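Local coordinates for protein Bm4233, isoform b (Brugia malayi, PDB 6ANY) that probably binds and transports sterols as a secreted CAP-family venom allergen-like protein, and is a vaccine candidate for lymphatic filariasis, at residues A[49-53]-A[54-58]; A[100-103]-A[104-107]; A[125-128]-A[129-132]; A[153-156]-A[157-161]. One frame throughout, in Å; residues are numbered along the deposited sequence.

Contact 1: residues A[49-53]-A[54-58]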
loop_
_atom_site.group_PDB
_atom_site.type_symbol
_atom_site.label_atom_id
_atom_site.label_comp_id
_atom_site.label_asym_id
_atom_site.label_seq_id
_atom_site.Cartn_x
_atom_site.Cartn_y
_atom_site.Cartn_z
ATOM N N LEU A 49 -6.660 -6.462 -0.316
ATOM C CA LEU A 49 -6.874 -5.254 0.515
ATOM C C LEU A 49 -8.316 -4.774 0.510
ATOM O O LEU A 49 -8.961 -4.770 -0.503
ATOM C CB LEU A 49 -5.940 -4.112 0.123
ATOM C CG LEU A 49 -4.461 -4.397 0.116
ATOM C CD1 LEU A 49 -3.693 -3.136 -0.318
ATOM C CD2 LEU A 49 -3.981 -4.858 1.484
ATOM N N LYS A 50 -8.827 -4.431 1.690
ATOM C CA LYS A 50 -10.164 -3.847 1.832
ATOM C C LYS A 50 -9.948 -2.421 2.354
ATOM O O LYS A 50 -9.052 -2.171 3.184
ATOM C CB LYS A 50 -10.973 -4.599 2.894
ATOM C CG LYS A 50 -11.181 -6.103 2.694
ATOM C CD LYS A 50 -12.100 -6.369 1.527
ATOM C CE LYS A 50 -13.500 -5.943 1.910
ATOM N NZ LYS A 50 -14.501 -6.072 0.820
ATOM N N TRP A 51 -10.803 -1.511 1.931
ATOM C CA TRP A 51 -10.858 -0.190 2.443
ATOM C C TRP A 51 -11.401 -0.160 3.830
ATOM O O TRP A 51 -12.486 -0.735 4.109
ATOM C CB TRP A 51 -11.697 0.726 1.553
ATOM C CG TRP A 51 -11.491 2.200 1.899
ATOM C CD1 TRP A 51 -12.256 2.920 2.714
ATOM C CD2 TRP A 51 -10.416 3.081 1.488
ATOM N NE1 TRP A 51 -11.761 4.198 2.871
ATOM C CE2 TRP A 51 -10.665 4.332 2.071
ATOM C CE3 TRP A 51 -9.333 2.957 0.623
ATOM C CZ2 TRP A 51 -9.858 5.437 1.857
ATOM C CZ3 TRP A 51 -8.542 4.083 0.408
ATOM C CH2 TRP A 51 -8.818 5.299 1.038
ATOM N N SER A 52 -10.702 0.571 4.712
ATOM C CA SER A 52 -11.165 0.755 6.108
ATOM C C SER A 52 -11.351 2.284 6.386
ATOM O O SER A 52 -10.373 3.060 6.249
ATOM C CB SER A 52 -10.137 0.139 7.082
ATOM O OG SER A 52 -10.334 0.590 8.399
ATOM N N CYS A 53 -12.595 2.704 6.621
ATOM C CA CYS A 53 -12.953 4.032 7.088
ATOM C C CYS A 53 -12.218 4.454 8.378
ATOM O O CYS A 53 -11.797 5.624 8.527
ATOM C CB CYS A 53 -14.462 4.200 7.234
ATOM S SG CYS A 53 -15.364 3.831 5.700
ATOM N N GLN A 54 -12.039 3.521 9.293
ATOM C CA GLN A 54 -11.276 3.766 10.510
ATOM C C GLN A 54 -9.857 4.174 10.165
ATOM O O GLN A 54 -9.346 5.093 10.763
ATOM C CB GLN A 54 -11.321 2.520 11.390
ATOM C CG GLN A 54 -10.429 2.538 12.627
ATOM C CD GLN A 54 -10.895 1.581 13.752
ATOM O OE1 GLN A 54 -11.869 0.777 13.606
ATOM N NE2 GLN A 54 -10.260 1.736 14.906
ATOM N N LEU A 55 -9.232 3.474 9.219
ATOM C CA LEU A 55 -7.877 3.779 8.781
ATOM C C LEU A 55 -7.829 5.121 8.031
ATOM O O LEU A 55 -6.909 5.881 8.196
ATOM C CB LEU A 55 -7.239 2.650 7.978
ATOM C CG LEU A 55 -6.986 1.318 8.730
ATOM C CD1 LEU A 55 -6.143 0.447 7.856
ATOM C CD2 LEU A 55 -6.251 1.656 10.031
ATOM N N GLU A 56 -8.823 5.375 7.195
ATOM C CA GLU A 56 -8.930 6.638 6.526
ATOM C C GLU A 56 -9.044 7.730 7.506
ATOM O O GLU A 56 -8.507 8.788 7.264
ATOM C CB GLU A 56 -10.134 6.641 5.574
ATOM C CG GLU A 56 -10.713 8.005 5.269
ATOM C CD GLU A 56 -11.674 7.996 4.088
ATOM O OE1 GLU A 56 -12.216 6.971 3.688
ATOM O OE2 GLU A 56 -11.976 9.063 3.541
ATOM N N ASN A 57 -9.812 7.550 8.581
ATOM C CA ASN A 57 -9.936 8.623 9.568
ATOM C C ASN A 57 -8.587 8.977 10.250
ATOM O O ASN A 57 -8.275 10.179 10.439
ATOM C CB ASN A 57 -11.035 8.314 10.642
ATOM C CG ASN A 57 -12.458 8.267 10.047
ATOM O OD1 ASN A 57 -12.684 8.764 8.951
ATOM N ND2 ASN A 57 -13.394 7.566 10.722
ATOM N N SER A 58 -7.780 7.986 10.609
ATOM C CA SER A 58 -6.526 8.290 11.241
ATOM C C SER A 58 -5.551 8.904 10.221
ATOM O O SER A 58 -4.786 9.846 10.553
ATOM C CB SER A 58 -5.885 7.070 11.902
ATOM O OG SER A 58 -5.825 6.017 10.978
#
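Glu56 OE1 is held by two residues, Trp51 and Arg13. Trp51 NE1 donates to it at 2.9 Å, with an N-H...O angle of 141°. Arg13 of helix 10-28 forms a salt bridge to the same oxygen through NE. The indole meets the carboxylate at its edge: Glu56 OE1 lies close to the ring plane, while the two planes are nearly perpendicular, 89° apart. The oxygen is used on its anti side, somewhat out of the carboxylate plane. Glu56 gets there with an extended chain whose CG is anti to the backbone N (chi1 155°). Its carboxylate is buried, and the positive charge of Arg13 would be expected to keep it ionised.

Ser52 is the N-cap of helix 53-63. Its OG accepts from Leu55 N at 3.2 Å, while Ser52 CB packs on Leu55 CG at 3.7 Å. The first helical turns are closed by Glu56 N to Ser52 O, 2.9 Å, and by Asn57 N to Cys53 O, 2.8 Å. One turn on, Ser58 OG donates to Leu55 O at 3.0 Å and also pairs with His165 ND1.

Cys53 SG is bonded to Cys3 SG in a disulfide, which ties the N-terminal end of the chain to this helix start. Trp51 also packs on Val17 of helix 10-28 and on Cys148 of strand 145-153. This is an N-capped strand-to-helix junction, set in the layered alpha-beta-alpha fold of the CAP family.

Contact 2: residues A[100-103]-A[104-107]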
loop_
_atom_site.group_PDB
_atom_site.type_symbol
_atom_site.label_atom_id
_atom_site.label_comp_id
_atom_site.label_asym_id
_atom_site.label_seq_id
_atom_site.Cartn_x
_atom_site.Cartn_y
_atom_site.Cartn_z
ATOM N N GLY A 100 -4.172 9.390 -4.666
ATOM C CA GLY A 100 -3.909 8.067 -4.099
ATOM C C GLY A 100 -3.163 7.146 -5.010
ATOM O O GLY A 100 -2.227 6.482 -4.589
ATOM N N THR A 101 -3.480 7.200 -6.298
ATOM C CA THR A 101 -2.882 6.311 -7.279
ATOM C C THR A 101 -1.501 6.821 -7.705
ATOM O O THR A 101 -0.597 6.034 -8.082
ATOM C CB THR A 101 -3.798 6.111 -8.525
ATOM O OG1 THR A 101 -4.257 7.380 -9.042
ATOM C CG2 THR A 101 -4.946 5.191 -8.193
ATOM N N GLU A 102 -1.324 8.130 -7.692
ATOM C CA GLU A 102 -0.012 8.654 -7.926
ATOM C C GLU A 102 0.906 8.286 -6.769
ATOM O O GLU A 102 2.101 7.945 -6.978
ATOM C CB GLU A 102 -0.056 10.186 -8.102
ATOM C CG GLU A 102 -0.493 10.677 -9.498
ATOM C CD GLU A 102 0.408 10.073 -10.591
ATOM O OE1 GLU A 102 1.606 10.414 -10.683
ATOM O OE2 GLU A 102 -0.053 9.132 -11.268
ATOM N N ALA A 103 0.388 8.393 -5.547
ATOM C CA ALA A 103 1.166 7.982 -4.410
ATOM C C ALA A 103 1.529 6.492 -4.414
ATOM O O ALA A 103 2.602 6.128 -3.981
ATOM C CB ALA A 103 0.434 8.304 -3.125
ATOM N N GLY A 104 0.649 5.653 -4.912
ATOM C CA GLY A 104 0.852 4.193 -4.888
ATOM C C GLY A 104 1.902 3.892 -5.899
ATOM O O GLY A 104 2.783 3.087 -5.664
ATOM N N LYS A 105 1.873 4.583 -7.013
ATOM C CA LYS A 105 2.906 4.382 -8.076
ATOM C C LYS A 105 4.290 4.797 -7.556
ATOM O O LYS A 105 5.298 4.127 -7.791
ATOM C CB LYS A 105 2.577 5.210 -9.305
ATOM C CG LYS A 105 1.689 4.509 -10.295
ATOM C CD LYS A 105 0.973 5.474 -11.223
ATOM C CE LYS A 105 1.965 6.148 -12.129
ATOM N NZ LYS A 105 1.264 7.295 -12.783
ATOM N N SER A 106 4.327 5.859 -6.808
ATOM C CA SER A 106 5.567 6.353 -6.253
ATOM C C SER A 106 6.154 5.396 -5.222
ATOM O O SER A 106 7.255 4.954 -5.343
ATOM C CB SER A 106 5.370 7.711 -5.627
ATOM O OG SER A 106 6.547 8.084 -4.994
ATOM N N TRP A 107 5.365 5.011 -4.267
ATOM C CA TRP A 107 5.794 3.987 -3.258
ATOM C C TRP A 107 6.195 2.665 -3.898
ATOM O O TRP A 107 7.251 2.060 -3.575
ATOM C CB TRP A 107 4.682 3.757 -2.226
ATOM C CG TRP A 107 4.294 5.026 -1.490
ATOM C CD1 TRP A 107 5.089 6.075 -1.242
ATOM C CD2 TRP A 107 2.994 5.371 -0.965
ATOM N NE1 TRP A 107 4.406 7.065 -0.522
ATOM C CE2 TRP A 107 3.108 6.652 -0.355
ATOM C CE3 TRP A 107 1.761 4.739 -0.950
ATOM C CZ2 TRP A 107 2.029 7.293 0.248
ATOM C CZ3 TRP A 107 0.697 5.371 -0.354
ATOM C CH2 TRP A 107 0.843 6.662 0.211
#
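The ionic part of the contact is a salt bridge between Glu102 and Lys105, one helical turn apart. Glu102 OE2 receives Lys105 NZ at 2.7 Å on its syn lone pair, the side of its other oxygen. The two side chains run side by side and point the same way. Glu102 bends at chi2, and Lys105 bends at chi3, which turns the ammonium back to the carboxylate. The aliphatic part of Lys105 passes over the backbone, with its CG 3.5 Å from Thr101 O.

The aromatic part is formed by Ala103 and Trp107. Ala103 CB sits over the face of the six-membered ring, 3.9 Å from its centroid and 16° off the normal. This is a CH-pi contact. Ala103 O lies over a ring face too, nearer the rim, 3.1 Å from Trp107 CD2. Trp107 NE1 donates to Val83 O of strand 80-87, which fixes the rotation of the indole. The ring also meets that of His134, with their planes about 20° apart.

The backbone part is regular alpha-helical. Trp107 N to Ala103 O is 3.0 Å and almost straight, at 177°. Gly104 N to Gly100 O is also 3.0 Å but more bent. Thr101 O accepts from Lys105 N at 3.1 Å and also from Gln19 NE2 of helix 10-28.

Helix 99-108 lies against strand 80-87 through Ala103 and Trp107, both on Tyr84, and against helix 10-28 through Thr101 and Lys105. The ion pair is at its more exposed side, where water would be expected to weaken it. The indole is buried against the sheet, its one polar hydrogen paired with Val83 O.

Contact 3: residues A[125-128]-A[129-132]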
loop_
_atom_site.group_PDB
_atom_site.type_symbol
_atom_site.label_atom_id
_atom_site.label_comp_id
_atom_site.label_asym_id
_atom_site.label_seq_id
_atom_site.Cartn_x
_atom_site.Cartn_y
_atom_site.Cartn_z
ATOM N N ASP A 125 17.611 -7.089 7.630
ATOM C CA ASP A 125 18.169 -5.751 7.856
ATOM C C ASP A 125 18.792 -5.177 6.591
ATOM O O ASP A 125 18.680 -3.965 6.350
ATOM C CB ASP A 125 19.250 -5.756 8.990
ATOM C CG ASP A 125 18.662 -5.982 10.399
ATOM O OD1 ASP A 125 17.429 -5.813 10.591
ATOM O OD2 ASP A 125 19.442 -6.344 11.335
ATOM N N ASP A 126 19.498 -6.003 5.822
ATOM C CA ASP A 126 20.158 -5.511 4.602
ATOM C C ASP A 126 19.109 -5.158 3.489
ATOM O O ASP A 126 19.341 -4.247 2.667
ATOM C CB ASP A 126 21.178 -6.519 4.070
ATOM C CG ASP A 126 20.526 -7.825 3.646
ATOM O OD1 ASP A 126 19.860 -8.457 4.512
ATOM O OD2 ASP A 126 20.596 -8.209 2.435
ATOM N N VAL A 127 17.995 -5.913 3.441
ATOM C CA VAL A 127 16.921 -5.593 2.518
ATOM C C VAL A 127 16.238 -4.261 2.943
ATOM O O VAL A 127 16.040 -3.377 2.096
ATOM C CB VAL A 127 15.884 -6.739 2.446
ATOM C CG1 VAL A 127 14.673 -6.299 1.604
ATOM C CG2 VAL A 127 16.530 -7.960 1.787
ATOM N N ALA A 128 15.913 -4.135 4.251
ATOM C CA ALA A 128 15.243 -2.964 4.857
ATOM C C ALA A 128 15.986 -1.649 4.683
ATOM O O ALA A 128 15.402 -0.627 4.443
ATOM C CB ALA A 128 15.055 -3.192 6.332
ATOM N N ARG A 129 17.293 -1.729 4.745
ATOM C CA ARG A 129 18.195 -0.612 4.646
ATOM C C ARG A 129 18.168 0.068 3.268
ATOM O O ARG A 129 18.584 1.183 3.149
ATOM C CB ARG A 129 19.626 -1.118 5.022
ATOM C CG ARG A 129 20.768 -0.146 4.781
ATOM C CD ARG A 129 22.105 -0.664 5.351
ATOM N NE ARG A 129 22.653 0.346 6.275
ATOM C CZ ARG A 129 23.762 1.058 6.112
ATOM N NH1 ARG A 129 24.558 0.925 5.035
ATOM N NH2 ARG A 129 24.062 1.938 7.072
ATOM N N GLN A 130 17.705 -0.647 2.242
ATOM C CA GLN A 130 17.545 -0.113 0.902
ATOM C C GLN A 130 16.451 0.981 0.686
ATOM O O GLN A 130 16.469 1.666 -0.337
ATOM C CB GLN A 130 17.227 -1.239 -0.059
ATOM C CG GLN A 130 18.326 -2.258 -0.320
ATOM C CD GLN A 130 17.773 -3.402 -1.109
ATOM O OE1 GLN A 130 18.245 -3.670 -2.202
ATOM N NE2 GLN A 130 16.704 -4.024 -0.614
ATOM N N GLY A 131 15.524 1.169 1.605
ATOM C CA GLY A 131 14.480 2.203 1.376
ATOM C C GLY A 131 13.422 1.696 0.429
ATOM O O GLY A 131 13.027 2.358 -0.503
ATOM N N VAL A 132 12.957 0.498 0.723
ATOM C CA VAL A 132 11.949 -0.184 -0.062
ATOM C C VAL A 132 10.734 -0.423 0.816
ATOM O O VAL A 132 9.813 -1.155 0.414
ATOM C CB VAL A 132 12.493 -1.524 -0.591
ATOM C CG1 VAL A 132 13.621 -1.266 -1.574
ATOM C CG2 VAL A 132 12.953 -2.388 0.577
#
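Gln130 folds back over the end of the short helix 125-128, its side chain crossing that of Val127 with NE2 3.8 Å from Val127 CG1. The contact is a helix end running into a type I beta turn, Ala128 to Gly131, which leads on to helix 133-138. Val127 O is the polar centre. It accepts from Gln130 NE2 at 2.9 Å and from Gln130 N at 3.2 Å. The side-chain bond is nearly straight, 168°, and lies in the carbonyl plane on a lone pair. The backbone donor stands above that plane instead. One residue thus holds this carbonyl twice.

The amide of Gln130 reaches Val127 because its CG lies beside the backbone N (chi1 -68°) and the chain stays extended beyond it. The amide oxygen is held as well: Gln130 OE1 accepts from Lys116 N, so both polar atoms of the amide are bonded. Lys116 also forms a salt bridge with Asp126 OD2, while Asp126 OD1 is bonded to Thr124 OG1. The loop before the helix is thereby tied to both segments.

Arg129 N still makes a helical bond, to Asp125 O at 3.1 Å. The turn itself is closed weakly, by Gly131 N to Ala128 O at 3.4 Å. Gly131 leaves helical geometry with a positive phi of 78°, a conformation that glycine adopts easily. The side chain of Asp125 is about 7 Å from a bound N-acetylglucosamine of a glycan attached to the protein. Val132 is the N-cap residue of the next helix and turns back to the first, its CG2 3.6 Å from Val127 O.

Contact 4: residues A[153-156]-A[157-161]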
loop_
_atom_site.group_PDB
_atom_site.type_symbol
_atom_site.label_atom_id
_atom_site.label_comp_id
_atom_site.label_asym_id
_atom_site.label_seq_id
_atom_site.Cartn_x
_atom_site.Cartn_y
_atom_site.Cartn_z
ATOM N N ASN A 153 -4.825 21.580 0.422
ATOM C CA ASN A 153 -4.804 22.988 0.858
ATOM C C ASN A 153 -3.451 23.425 1.352
ATOM O O ASN A 153 -3.251 24.620 1.583
ATOM C CB ASN A 153 -5.786 23.264 1.985
ATOM C CG ASN A 153 -5.478 22.433 3.181
ATOM O OD1 ASN A 153 -5.613 21.222 3.097
ATOM N ND2 ASN A 153 -5.072 23.045 4.278
ATOM N N CYS A 154 -2.516 22.477 1.475
ATOM C CA CYS A 154 -1.162 22.729 1.994
ATOM C C CYS A 154 -0.443 23.777 1.150
ATOM O O CYS A 154 -0.638 23.833 -0.083
ATOM C CB CYS A 154 -0.423 21.425 2.001
ATOM S SG CYS A 154 -1.322 20.047 2.856
ATOM N N ASP A 155 0.328 24.648 1.810
ATOM C CA ASP A 155 1.073 25.722 1.133
ATOM C C ASP A 155 0.261 26.555 0.178
ATOM O O ASP A 155 0.543 26.622 -1.029
ATOM C CB ASP A 155 2.253 25.101 0.347
ATOM C CG ASP A 155 3.292 24.515 1.264
ATOM O OD1 ASP A 155 3.453 25.068 2.344
ATOM O OD2 ASP A 155 3.914 23.480 0.952
ATOM N N GLY A 156 -0.793 27.126 0.685
ATOM C CA GLY A 156 -1.690 27.891 -0.134
ATOM C C GLY A 156 -2.350 27.160 -1.285
ATOM O O GLY A 156 -2.578 27.789 -2.334
ATOM N N GLY A 157 -2.624 25.848 -1.124
ATOM C CA GLY A 157 -3.130 25.016 -2.215
ATOM C C GLY A 157 -2.112 24.538 -3.241
ATOM O O GLY A 157 -2.487 24.094 -4.327
ATOM N N ARG A 158 -0.825 24.617 -2.921
ATOM C CA ARG A 158 0.219 24.331 -3.907
ATOM C C ARG A 158 0.971 23.049 -3.609
ATOM O O ARG A 158 1.855 22.659 -4.382
ATOM C CB ARG A 158 1.191 25.508 -4.033
ATOM C CG ARG A 158 0.596 26.673 -4.785
ATOM C CD ARG A 158 1.440 27.918 -4.581
ATOM N NE ARG A 158 1.096 28.978 -5.559
ATOM C CZ ARG A 158 0.266 30.014 -5.354
ATOM N NH1 ARG A 158 -0.401 30.218 -4.203
ATOM N NH2 ARG A 158 0.107 30.893 -6.336
ATOM N N THR A 159 0.607 22.409 -2.516
ATOM C CA THR A 159 1.183 21.172 -2.099
ATOM C C THR A 159 0.113 20.121 -1.793
ATOM O O THR A 159 -0.869 20.386 -1.119
ATOM C CB THR A 159 2.121 21.416 -0.892
ATOM O OG1 THR A 159 3.243 22.162 -1.372
ATOM C CG2 THR A 159 2.627 20.118 -0.284
ATOM N N LEU A 160 0.323 18.931 -2.334
ATOM C CA LEU A 160 -0.558 17.819 -2.141
ATOM C C LEU A 160 0.121 16.851 -1.254
ATOM O O LEU A 160 1.279 16.534 -1.497
ATOM C CB LEU A 160 -0.889 17.158 -3.447
ATOM C CG LEU A 160 -1.148 15.654 -3.550
ATOM C CD1 LEU A 160 -2.421 15.283 -2.799
ATOM C CD2 LEU A 160 -1.348 15.282 -5.019
ATOM N N ILE A 161 -0.623 16.354 -0.250
ATOM C CA ILE A 161 -0.114 15.324 0.656
ATOM C C ILE A 161 -1.073 14.153 0.665
ATOM O O ILE A 161 -2.248 14.320 0.904
ATOM C CB ILE A 161 0.021 15.872 2.132
ATOM C CG1 ILE A 161 0.999 17.062 2.242
ATOM C CG2 ILE A 161 0.356 14.777 3.137
ATOM C CD1 ILE A 161 2.394 16.723 2.653
#
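Asp155 OD2 takes a hydrogen bond from Thr159 OG1 at 2.8 Å, on its anti lone pair. The hydroxyl is placed for this beside the backbone N of Thr159 (chi1 -68°). Next to it is the tight part of the contact. Cys154 O accepts twice, from Arg158 N at 3.0 Å and from Thr159 N at 3.1 Å. The first donor is nearly in line with the carbonyl, and the second stands above its plane. Cys154 CB packs 3.9 Å from Thr159 CB, and Cys154 SG lies 3.8 Å from Ile161 CG1. That sulfur continues into the disulfide with Cys66.

The tip is looser. Gly157 N bonds only weakly to Asn153 O. Asp155, Gly156 and Gly157 all have positive phi, which turns the chain sharply. The side chains of Asn153 and Arg158 are exposed to solvent, and Arg158 NE makes a weak bond to Ser89 O.

The segment is the turn of a beta hairpin, joining strand 145-153 to strand 159-167. Strand 159-167 is flanked in the sheet by 145-153 and 80-87, and Thr159 rests on Trp87 and Ile161 on Ala85 of the latter.

All four contacts are local turns or helix segments within one CAP domain. Contacts 1 and 4 reach the same mixed sheet: contact 1 at its edge strand 50-51, contact 4 at the hairpin between its two central strands. Their centres are about 23 Å apart. Contact 2 packs on that sheet through Trp107, and its centre is about 17 Å from those of contacts 1 and 4. Contact 3 lies farther off, about 31 Å from contact 4 between centres, and on the other side of the chain's centre from contact 1. A glycan sugar lies about 7 Å from its Asp125 side chain. Contacts 2 and 3 approach to about 6 Å between nearest atoms without touching.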